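PDB 2YG9: DNA-3-methyladenine glycosidase II, putative from Deinococcus radiodurans, which belongs to the HhH-GPD superfamily of base excision DNA repair proteins and has a largely helical fold. Local coordinates for residues A[73-76]-A[77-80]; A[110-113]-A[114-117]. One frame throughout, in Å; residues are numbered along the deposited sequence.

Contact 1 (A[73-76]-A[77-80]); sequences QLSV and KAAQ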
# COMPACT_ATOMS: atom_id res chain seq x y z
N GLN A 73 6.80 -11.16 -2.19
CA GLN A 73 6.88 -12.63 -2.36
C GLN A 73 7.59 -13.40 -1.24
O GLN A 73 7.69 -14.62 -1.32
CB GLN A 73 7.55 -13.01 -3.68
CG GLN A 73 6.70 -12.75 -4.92
CD GLN A 73 6.60 -11.30 -5.26
OE1 GLN A 73 7.63 -10.61 -5.47
NE2 GLN A 73 5.35 -10.80 -5.36
N LEU A 74 8.08 -12.72 -0.20
CA LEU A 74 8.78 -13.39 0.89
C LEU A 74 7.85 -13.64 2.06
O LEU A 74 6.84 -12.97 2.21
CB LEU A 74 9.91 -12.50 1.41
CG LEU A 74 10.91 -11.94 0.41
CD1 LEU A 74 12.11 -11.40 1.19
CD2 LEU A 74 11.32 -13.00 -0.60
N SER A 75 8.21 -14.60 2.92
CA SER A 75 7.44 -14.81 4.15
C SER A 75 7.61 -13.55 5.02
O SER A 75 8.53 -12.75 4.82
CB SER A 75 7.95 -16.02 4.92
OG SER A 75 9.28 -15.79 5.39
N VAL A 76 6.74 -13.40 5.98
CA VAL A 76 6.77 -12.26 6.88
C VAL A 76 8.09 -12.16 7.64
O VAL A 76 8.66 -11.08 7.74
CB VAL A 76 5.54 -12.27 7.82
CG1 VAL A 76 5.55 -11.05 8.70
CG2 VAL A 76 4.27 -12.29 6.97
N LYS A 77 8.60 -13.29 8.13
CA LYS A 77 9.91 -13.32 8.80
C LYS A 77 11.07 -13.05 7.86
O LYS A 77 12.00 -12.35 8.24
CB LYS A 77 10.17 -14.66 9.48
CG LYS A 77 9.48 -14.84 10.80
CD LYS A 77 9.91 -16.21 11.39
CE LYS A 77 8.70 -17.01 11.85
NZ LYS A 77 8.14 -16.48 13.13
N ALA A 78 11.01 -13.62 6.65
CA ALA A 78 12.07 -13.38 5.65
C ALA A 78 12.14 -11.90 5.21
O ALA A 78 13.23 -11.35 5.00
CB ALA A 78 11.85 -14.29 4.45
N ALA A 79 10.97 -11.28 5.06
CA ALA A 79 10.85 -9.88 4.71
C ALA A 79 11.47 -9.00 5.79
O ALA A 79 12.21 -8.07 5.47
CB ALA A 79 9.41 -9.50 4.47
N GLN A 80 11.23 -9.35 7.06
CA GLN A 80 11.81 -8.58 8.16
C GLN A 80 13.32 -8.69 8.20
O GLN A 80 14.00 -7.67 8.32
CB GLN A 80 11.19 -8.94 9.54
CG GLN A 80 11.81 -8.13 10.73
CD GLN A 80 11.84 -6.58 10.54
OE1 GLN A 80 10.79 -5.92 10.59
NE2 GLN A 80 13.05 -6.01 10.37
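S75 grips the first turn of helix 76-87 from its N-terminal end. Its hydroxyl OG accepts from the backbone N of A78 at 3.0 Å, with an N-H...O angle of 155°, and so takes up an amide that has no carbonyl four residues back within the helix. The same oxygen lies close against the methyl of A78, OG to CB 3.1 Å. What brings it there is a first torsion of 66°, which sets OG between the backbone N and the carbonyl carbon of S75 and turns it in over the start of the helix. One residue further on, the regular pattern has already begun: A79 N donates to S75 O at 2.9 Å, and Q80 N to V76 O at 3.2 Å.

Beside this polar grip sits an apolar one. L74, the residue before the cap, lays its CB against the methyl of A78, CB to CB 4.0 Å, and more loosely against that of A79, CB to CB 4.3 Å. Its branch CD1 continues along the backbone there, touching the carbonyl oxygen of A78 and CA of A79, each at 4.0 Å. Further out, Q80 carries its amide off the first turn, where OE1 is hydrogen-bonded to R67 of helix 61-71, the helix that precedes this loop. The whole is a serine N-cap with L74 and A79 in the hydrophobic staple positions beside it, a loose staple because A79 offers just a methyl, placed where the short loop after helix 61-71 turns into helix 76-87.

Contact 2 (A[110-113]-A[114-117]); sequences GLSW and AKVR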
# COMPACT_ATOMS: atom_id res chain seq x y z
N GLY A 110 20.45 -10.61 -0.17
CA GLY A 110 19.40 -11.55 -0.52
C GLY A 110 18.39 -11.07 -1.52
O GLY A 110 17.44 -11.80 -1.81
N LEU A 111 18.58 -9.88 -2.07
CA LEU A 111 17.63 -9.32 -3.02
C LEU A 111 17.76 -9.94 -4.40
O LEU A 111 18.85 -10.13 -4.90
CB LEU A 111 17.80 -7.81 -3.15
CG LEU A 111 17.42 -6.96 -1.94
CD1 LEU A 111 17.73 -5.52 -2.23
CD2 LEU A 111 15.90 -7.07 -1.56
N SER A 112 16.64 -10.22 -5.02
CA SER A 112 16.65 -10.56 -6.46
C SER A 112 17.23 -9.38 -7.26
O SER A 112 17.23 -8.25 -6.78
CB SER A 112 15.22 -10.81 -6.88
OG SER A 112 14.48 -9.63 -6.80
N TRP A 113 17.73 -9.63 -8.46
CA TRP A 113 18.19 -8.56 -9.32
C TRP A 113 17.09 -7.54 -9.61
O TRP A 113 17.37 -6.35 -9.61
CB TRP A 113 18.74 -9.11 -10.63
CG TRP A 113 20.10 -9.72 -10.46
CD1 TRP A 113 20.42 -11.03 -10.56
CD2 TRP A 113 21.31 -9.03 -10.12
NE1 TRP A 113 21.76 -11.22 -10.32
CE2 TRP A 113 22.34 -10.01 -10.07
CE3 TRP A 113 21.64 -7.68 -9.89
CZ2 TRP A 113 23.66 -9.70 -9.79
CZ3 TRP A 113 22.94 -7.36 -9.59
CH2 TRP A 113 23.95 -8.36 -9.55
N ALA A 114 15.86 -8.01 -9.85
CA ALA A 114 14.72 -7.11 -10.01
C ALA A 114 14.60 -6.09 -8.84
O ALA A 114 14.45 -4.90 -9.05
CB ALA A 114 13.42 -7.94 -10.15
N LYS A 115 14.65 -6.59 -7.61
CA LYS A 115 14.55 -5.74 -6.42
C LYS A 115 15.76 -4.86 -6.25
O LYS A 115 15.60 -3.69 -5.96
CB LYS A 115 14.32 -6.58 -5.15
CG LYS A 115 12.96 -7.18 -5.02
CD LYS A 115 12.96 -8.25 -3.95
CE LYS A 115 11.58 -8.90 -3.66
NZ LYS A 115 11.67 -9.79 -2.46
N VAL A 116 16.97 -5.36 -6.54
CA VAL A 116 18.18 -4.50 -6.59
C VAL A 116 17.98 -3.27 -7.47
O VAL A 116 18.27 -2.14 -7.08
CB VAL A 116 19.47 -5.29 -7.03
CG1 VAL A 116 20.67 -4.33 -7.27
CG2 VAL A 116 19.82 -6.32 -5.99
N ARG A 117 17.46 -3.50 -8.65
CA ARG A 117 17.26 -2.48 -9.66
C ARG A 117 16.23 -1.47 -9.22
O ARG A 117 16.40 -0.24 -9.39
CB ARG A 117 16.82 -3.13 -10.97
CG ARG A 117 16.36 -2.15 -12.04
CD ARG A 117 16.06 -2.86 -13.39
NE ARG A 117 17.27 -3.43 -13.98
CZ ARG A 117 18.25 -2.74 -14.58
NH1 ARG A 117 18.19 -1.41 -14.65
NH2 ARG A 117 19.31 -3.39 -15.10
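From L111 to W113 the backbone passes from an extended course into the first turn of helix 113-127, and S112 stands at the changeover. Its carbonyl O receives V116 N at 2.9 Å in an almost straight bond of 171°, while W113 O takes R117 N at 3.0 Å. Just upstream, G110 ends helix 103-108 in a Schellman motif; its positive phi of 115° is a conformation well suited to glycine.

S112 is the N-cap. Its OG accepts from K115 N at 3.2 Å, and the aliphatic part of K115 runs past that same oxygen, with CG 3.4 Å from OG. The result is a tight junction between helices 103-108 and 113-127, one closed by a glycine Schellman motif, the next opened by a serine N-cap. L111 and V116, the residue before the cap and the fourth after it, form a hydrophobic staple across that opening.

L111 packs its buried side chain against the first turn of the helix. Its CB meets CG2 of V116 at 3.8 Å, and CD2 touches CB and CD of K115, the two side chains crossing at about a right angle. V116 CG2 rests against both L111 CB and S112 O, the latter 3.3 Å away. Beyond CG the K115 chain is fully extended, and this carries NZ to the C-terminal end of helix 61-71 and the loop just after it, where it is hydrogen-bonded to A70 O and Q72 O. W113 approaches V116 obliquely, CE3 to CB 4.3 Å, and its indole makes a cation-pi contact with R107 of helix 103-108, whose guanidinium also donates to L111 O.

Contacts 1 and 2 are two helix starts built alike, each with a leucine, then a capping serine, then the first turn. Contact 1 comes first in the chain, and the two lie side by side with their centres about 14 Å apart, on the same side of the chain's centre and both within the HhH-GPD part of the chain. They meet through K115 of contact 2, whose NZ packs against L74 of contact 1, L74 CG to K115 NZ 3.7 Å. The same lysine is anchored on the chain just ahead of segment 73-76, and so ties the second helix start to the residues leading into the first.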